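Local coordinates for mosquitocidal toxin (Bacillus sphaericus, PDB 2CB4), which transfers ADP-ribose from NAD to target molecules, the chain here being the catalytic domain of a larger toxin that acts against mosquitoes, at the interface of chains A and B. Coordinates in Å, arbitrary orientation; residue numbers count along the deposited sequence, not the author numbering. Chains: chain A/B, Mosquitocidal toxin.

Contact 1: the interface of chains A and B. Residues chain A 107, 113, 117, 119; chain B 30-31, 33-34.
At the apolar centre the terminal methyl of selenomethionine B:Met33 is set against A:Thr117 and A:Asn113. Its CE lies 3.7 Å from CG2 of A:Thr117, and these two side chains meet tip to tip. Against A:Asn113 the approach is different: the two chains slide past each other in opposite directions, and CE rests 3.6 Å from CG of the amide. A bend at chi3 (-57°) turns the methyl out of line with the rest of the B:Met33 chain. Next to it, the CG2 methyl of B:Thr30 points head-on at A:Thr117 and comes within 3.8 Å of its CB. The other branch of B:Thr30, hydroxyl OG1, faces A:Ser119, 3.4 Å from CB. Further out, A:Glu107 crosses B:Trp31 at about a right angle, and it is the aliphatic CG that touches, 3.7 Å from CB of the tryptophan. The polar rim is organised within chain A. ND2 of A:Asn113 gives a nearly straight hydrogen bond of 2.6 Å to the syn lone pair of OE1 of A:Glu107, which ties amide and carboxylate together. Hydroxyl OG1 of A:Thr117 bonds back to the carbonyl O of A:Asn113 at 2.7 Å, from above the carbonyl plane. In the fold, chain A offers the 3-10 helix 107-109, helix 111-117 and the loop residue A:Ser119, while chain B offers residues of the 3-10 helix 30-34.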
loop_
_atom_site.group_PDB
_atom_site.type_symbol
_atom_site.label_atom_id
_atom_site.label_comp_id
_atom_site.label_asym_id
_atom_site.label_seq_id
_atom_site.Cartn_x
_atom_site.Cartn_y
_atom_site.Cartn_z
ATOM N N GLU A 107 24.863 10.628 -12.954
ATOM C CA GLU A 107 25.736 9.585 -13.471
ATOM C C GLU A 107 25.203 8.879 -14.730
ATOM O O GLU A 107 25.971 8.236 -15.443
ATOM C CB GLU A 107 26.027 8.543 -12.382
ATOM C CG GLU A 107 26.872 9.065 -11.219
ATOM C CD GLU A 107 28.226 9.596 -11.658
ATOM O OE1 GLU A 107 29.054 8.764 -12.096
ATOM O OE2 GLU A 107 28.456 10.831 -11.551
ATOM N N ASN A 113 32.843 7.669 -16.259
ATOM C CA ASN A 113 32.620 6.912 -15.061
ATOM C C ASN A 113 32.065 5.555 -15.407
ATOM O O ASN A 113 32.420 4.528 -14.782
ATOM C CB ASN A 113 31.658 7.628 -14.125
ATOM C CG ASN A 113 32.347 8.602 -13.231
ATOM O OD1 ASN A 113 33.596 8.801 -13.283
ATOM N ND2 ASN A 113 31.577 9.245 -12.411
ATOM N N THR A 117 34.210 2.542 -14.109
ATOM C CA THR A 117 33.655 1.914 -12.923
ATOM C C THR A 117 32.496 0.955 -13.140
ATOM O O THR A 117 32.158 0.179 -12.226
ATOM C CB THR A 117 33.134 3.006 -11.940
ATOM O OG1 THR A 117 31.875 3.490 -12.405
ATOM C CG2 THR A 117 34.096 4.180 -11.823
ATOM N N SER A 119 29.359 1.885 -13.472
ATOM C CA SER A 119 28.196 2.428 -12.775
ATOM C C SER A 119 26.989 2.366 -13.745
ATOM O O SER A 119 27.165 2.393 -14.955
ATOM C CB SER A 119 28.508 3.893 -12.400
ATOM O OG SER A 119 29.095 4.596 -13.506
ATOM N N THR B 30 29.688 5.936 -6.906
ATOM C CA THR B 30 30.402 6.679 -7.953
ATOM C C THR B 30 30.035 8.152 -8.126
ATOM O O THR B 30 30.846 8.948 -8.583
ATOM C CB THR B 30 30.315 5.954 -9.303
ATOM O OG1 THR B 30 28.936 5.781 -9.647
ATOM C CG2 THR B 30 30.997 4.583 -9.222
ATOM N N TRP B 31 28.819 8.507 -7.758
ATOM C CA TRP B 31 28.385 9.884 -7.863
ATOM C C TRP B 31 29.173 10.813 -6.939
ATOM O O TRP B 31 29.183 12.023 -7.143
ATOM C CB TRP B 31 26.882 10.004 -7.615
ATOM C CG TRP B 31 26.389 9.202 -6.452
ATOM C CD1 TRP B 31 25.882 7.920 -6.482
ATOM C CD2 TRP B 31 26.320 9.630 -5.082
ATOM N NE1 TRP B 31 25.513 7.542 -5.211
ATOM C CE2 TRP B 31 25.781 8.560 -4.335
ATOM C CE3 TRP B 31 26.686 10.807 -4.416
ATOM C CZ2 TRP B 31 25.574 8.636 -2.972
ATOM C CZ3 TRP B 31 26.497 10.877 -3.045
ATOM C CH2 TRP B 31 25.951 9.795 -2.338
HETATM N N MSE B 33 32.451 10.751 -6.603
HETATM C CA MSE B 33 33.719 11.074 -7.268
HETATM C C MSE B 33 33.822 12.432 -7.975
HETATM O O MSE B 33 34.918 12.984 -8.127
HETATM C CB MSE B 33 34.246 9.930 -8.133
HETATM C CG MSE B 33 34.240 8.532 -7.532
HETATM SE SE MSE B 33 35.154 7.327 -8.701
HETATM C CE MSE B 33 34.157 7.580 -10.259
ATOM N N ASP B 34 32.690 12.963 -8.415
ATOM C CA ASP B 34 32.685 14.256 -9.104
ATOM C C ASP B 34 32.365 15.420 -8.154
ATOM O O ASP B 34 32.262 16.577 -8.582
ATOM C CB ASP B 34 31.662 14.239 -10.234
ATOM C CG ASP B 34 32.253 13.742 -11.550
ATOM O OD1 ASP B 34 33.361 13.138 -11.546
ATOM O OD2 ASP B 34 31.609 13.997 -12.590
#

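Contact 2: the interface of chains A and B. Residues chain A 145, 148-149; chain B 233.
The side-chain amide of A:Asn148 stacks on one face of the imidazole of B:His233, a flat group on a flat group with their planes 20° apart. The amide is displaced toward the rim of the ring: CG of A:Asn148 is 3.3 Å from CD2 of B:His233, and 3.7 Å from the ring centroid. Both ends of the amide lie on the same side of the ring plane but out past its CD2 rim, with ND2 of A:Asn148 3.4 Å from CD2 of B:His233 and OD1 toward CB of B:His233. The two groups pack face to face, offset. A:Asn149 approaches differently, its amide turned steeply to the ring by 72°, and its OD1 comes 3.8 Å from CE1 of B:His233. A:Ser145 adds a looser touch through its CB, 4.2 Å from CB of the histidine. Behind this first shell, the torsions are consistent with the stack. In B:His233 the ring carbon CG sits between the backbone N and the carbonyl carbon (chi1 61°), which presents a face of the imidazole to chain A. The neighbouring A:Asn149 comes just ahead of strand 150-156. All four residues belong to loops. The patch lets one histidine of chain B lodge against a surface loop of chain A; whether this pairing matters for the toxin in solution, the structure alone does not show.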
loop_
_atom_site.group_PDB
_atom_site.type_symbol
_atom_site.label_atom_id
_atom_site.label_comp_id
_atom_site.label_asym_id
_atom_site.label_seq_id
_atom_site.Cartn_x
_atom_site.Cartn_y
_atom_site.Cartn_z
ATOM N N SER A 145 34.968 -14.994 -16.895
ATOM C CA SER A 145 34.066 -16.080 -16.490
ATOM C C SER A 145 33.465 -16.871 -17.657
ATOM O O SER A 145 32.598 -17.719 -17.440
ATOM C CB SER A 145 32.894 -15.459 -15.744
ATOM O OG SER A 145 32.069 -14.777 -16.681
ATOM N N ASN A 148 32.694 -20.618 -17.600
ATOM C CA ASN A 148 31.809 -21.037 -16.518
ATOM C C ASN A 148 30.353 -20.916 -16.882
ATOM O O ASN A 148 29.865 -19.836 -17.280
ATOM C CB ASN A 148 32.081 -20.191 -15.241
ATOM C CG ASN A 148 33.579 -20.164 -14.870
ATOM O OD1 ASN A 148 34.262 -19.141 -15.014
ATOM N ND2 ASN A 148 34.113 -21.323 -14.512
ATOM N N ASN A 149 29.656 -22.039 -16.728
ATOM C CA ASN A 149 28.236 -22.089 -16.972
ATOM C C ASN A 149 27.813 -21.689 -18.374
ATOM O O ASN A 149 28.495 -22.024 -19.348
ATOM C CB ASN A 149 27.480 -21.329 -15.862
ATOM C CG ASN A 149 27.911 -21.781 -14.450
ATOM O OD1 ASN A 149 28.517 -21.026 -13.699
ATOM N ND2 ASN A 149 27.640 -23.023 -14.132
ATOM N N HIS B 233 34.168 -16.802 -9.640
ATOM C CA HIS B 233 33.305 -16.364 -10.749
ATOM C C HIS B 233 31.926 -16.156 -10.105
ATOM O O HIS B 233 31.670 -16.720 -9.039
ATOM C CB HIS B 233 33.270 -17.325 -11.973
ATOM C CG HIS B 233 32.764 -18.701 -11.657
ATOM N ND1 HIS B 233 31.422 -18.972 -11.438
ATOM C CD2 HIS B 233 33.418 -19.885 -11.539
ATOM C CE1 HIS B 233 31.277 -20.261 -11.181
ATOM N NE2 HIS B 233 32.472 -20.836 -11.238
#

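Contact 3: the interface of chains A and B. Residues chain A 144, 257, 262-263; chain B 90-91, 211, 232, 234.
A:Phe257 of this ADP-ribosyltransferase domain sends its ring into chain B, with B:Leu91 over one face and B:Trp232 near the CZ end. From CB the side chain leaves with CG anti to the backbone N (chi1 -165°). CG and CD1 come next, under the B:Leu91 methyl CD1, which is 3.7 Å from CD1 of the phenylalanine and offset toward the rim. CE1 of A:Phe257 meets the same methyl and the carbonyl O of B:Leu91, at 3.7 Å. On the other edge, CD2, like CB, lies near the poorly ordered B:Glu234, whose position is uncertain, while CE2 lies 3.8 Å from ND2 of B:Asn211, whose amide stands steeply to the ring. The tip, CZ of A:Phe257, packs 4.0 Å from CZ3 of B:Trp232. It also nears the carbonyl O of B:Phe90. Within chain A, ND2 of A:Asn263 sits over the centre of the ring face opposite B:Leu91, held there by its hydrogen bond of 2.7 Å to the carbonyl O of A:Phe257. Beyond the ring, ND1 of A:His144 donates a 2.7 Å hydrogen bond to OD1 of B:Asn211, in the carbonyl plane and in the plane of the imidazole, with ring and amide nearly coplanar (14° apart).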
loop_
_atom_site.group_PDB
_atom_site.type_symbol
_atom_site.label_atom_id
_atom_site.label_comp_id
_atom_site.label_asym_id
_atom_site.label_seq_id
_atom_site.Cartn_x
_atom_site.Cartn_y
_atom_site.Cartn_z
ATOM N N HIS A 144 36.380 -13.005 -18.216
ATOM C CA HIS A 144 37.127 -13.993 -17.428
ATOM C C HIS A 144 36.269 -15.202 -17.060
ATOM O O HIS A 144 36.775 -16.297 -16.895
ATOM C CB HIS A 144 37.651 -13.347 -16.121
ATOM C CG HIS A 144 38.774 -12.393 -16.340
ATOM N ND1 HIS A 144 38.902 -11.209 -15.636
ATOM C CD2 HIS A 144 39.830 -12.444 -17.192
ATOM C CE1 HIS A 144 39.997 -10.588 -16.034
ATOM N NE2 HIS A 144 40.582 -11.323 -16.968
ATOM N N PHE A 257 28.057 -7.086 -16.080
ATOM C CA PHE A 257 29.236 -7.538 -15.362
ATOM C C PHE A 257 30.297 -8.116 -16.293
ATOM O O PHE A 257 31.488 -7.848 -16.153
ATOM C CB PHE A 257 28.851 -8.546 -14.257
ATOM C CG PHE A 257 29.949 -8.782 -13.242
ATOM C CD1 PHE A 257 30.224 -7.825 -12.250
ATOM C CD2 PHE A 257 30.745 -9.936 -13.309
ATOM C CE1 PHE A 257 31.253 -8.022 -11.326
ATOM C CE2 PHE A 257 31.769 -10.152 -12.374
ATOM C CZ PHE A 257 32.022 -9.202 -11.381
ATOM N N PRO A 262 37.910 -4.595 -16.807
ATOM C CA PRO A 262 38.720 -5.405 -15.880
ATOM C C PRO A 262 38.164 -6.849 -15.709
ATOM O O PRO A 262 38.866 -7.732 -15.184
ATOM C CB PRO A 262 38.618 -4.639 -14.545
ATOM C CG PRO A 262 38.118 -3.304 -14.858
ATOM C CD PRO A 262 37.373 -3.377 -16.162
ATOM N N ASN A 263 36.913 -7.076 -16.145
ATOM C CA ASN A 263 36.259 -8.385 -16.035
ATOM C C ASN A 263 36.509 -9.330 -17.189
ATOM O O ASN A 263 35.863 -10.390 -17.300
ATOM C CB ASN A 263 34.754 -8.241 -15.762
ATOM C CG ASN A 263 34.482 -7.587 -14.431
ATOM O OD1 ASN A 263 35.401 -7.315 -13.662
ATOM N ND2 ASN A 263 33.234 -7.324 -14.153
ATOM N N PHE B 90 32.937 -9.972 -4.156
ATOM C CA PHE B 90 33.666 -9.922 -5.437
ATOM C C PHE B 90 32.744 -9.458 -6.561
ATOM O O PHE B 90 33.197 -9.120 -7.654
ATOM C CB PHE B 90 34.281 -11.274 -5.823
ATOM C CG PHE B 90 35.514 -11.644 -5.040
ATOM C CD1 PHE B 90 36.070 -10.774 -4.139
ATOM C CD2 PHE B 90 36.103 -12.898 -5.196
ATOM C CE1 PHE B 90 37.193 -11.136 -3.403
ATOM C CE2 PHE B 90 37.226 -13.249 -4.451
ATOM C CZ PHE B 90 37.770 -12.365 -3.569
ATOM N N LEU B 91 31.443 -9.457 -6.297
ATOM C CA LEU B 91 30.489 -9.015 -7.298
ATOM C C LEU B 91 30.133 -7.534 -7.106
ATOM O O LEU B 91 30.075 -6.779 -8.057
ATOM C CB LEU B 91 29.216 -9.852 -7.206
ATOM C CG LEU B 91 28.069 -9.401 -8.136
ATOM C CD1 LEU B 91 28.416 -9.603 -9.613
ATOM C CD2 LEU B 91 26.743 -10.094 -7.817
ATOM N N ASN B 211 39.246 -10.691 -11.608
ATOM C CA ASN B 211 38.962 -9.360 -12.128
ATOM C C ASN B 211 39.680 -8.248 -11.377
ATOM O O ASN B 211 39.386 -7.079 -11.560
ATOM C CB ASN B 211 37.451 -9.092 -12.099
ATOM C CG ASN B 211 36.654 -10.227 -12.706
ATOM O OD1 ASN B 211 37.015 -10.762 -13.739
ATOM N ND2 ASN B 211 35.570 -10.588 -12.066
ATOM N N TRP B 232 37.541 -17.209 -8.316
ATOM C CA TRP B 232 36.143 -16.907 -8.259
ATOM C C TRP B 232 35.478 -16.555 -9.577
ATOM O O TRP B 232 36.111 -16.026 -10.492
ATOM C CB TRP B 232 35.987 -15.732 -7.284
ATOM C CG TRP B 232 34.561 -15.282 -7.081
ATOM C CD1 TRP B 232 33.642 -15.813 -6.198
ATOM C CD2 TRP B 232 33.874 -14.213 -7.785
ATOM N NE1 TRP B 232 32.443 -15.143 -6.319
ATOM C CE2 TRP B 232 32.553 -14.167 -7.283
ATOM C CE3 TRP B 232 34.242 -13.324 -8.813
ATOM C CZ2 TRP B 232 31.610 -13.235 -7.738
ATOM C CZ3 TRP B 232 33.288 -12.421 -9.289
ATOM C CH2 TRP B 232 31.989 -12.383 -8.736
ATOM N N GLU B 234 31.068 -15.338 -10.713
ATOM C CA GLU B 234 29.722 -15.071 -10.162
ATOM C C GLU B 234 29.045 -16.391 -9.803
ATOM O O GLU B 234 29.127 -17.370 -10.559
ATOM C CB GLU B 234 28.827 -14.453 -11.235
ATOM C CG GLU B 234 28.727 -12.957 -11.283
ATOM C CD GLU B 234 27.508 -12.485 -12.098
ATOM O OE1 GLU B 234 27.612 -12.337 -13.356
ATOM O OE2 GLU B 234 26.434 -12.298 -11.474
#

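Contacts 2 and 3 are neighbours, the centres of their C-alpha atoms about 9 Å apart, and contact 1 stands off, about 27 Å from contact 2 and 19 Å from contact 3. Consecutive residues tie contacts 2 and 3 together: A:His144 and A:Ser145 on one chain, and on the other B:Trp232, B:His233 and B:Glu234, whose middle member serves contact 2. Contact 1 shares no residue with either. Chain A and chain B bring different segments at each place, in keeping with an interface that is not an exact two-fold. Seven copies make up the deposited assembly; the structure alone does not show whether it forms in nature.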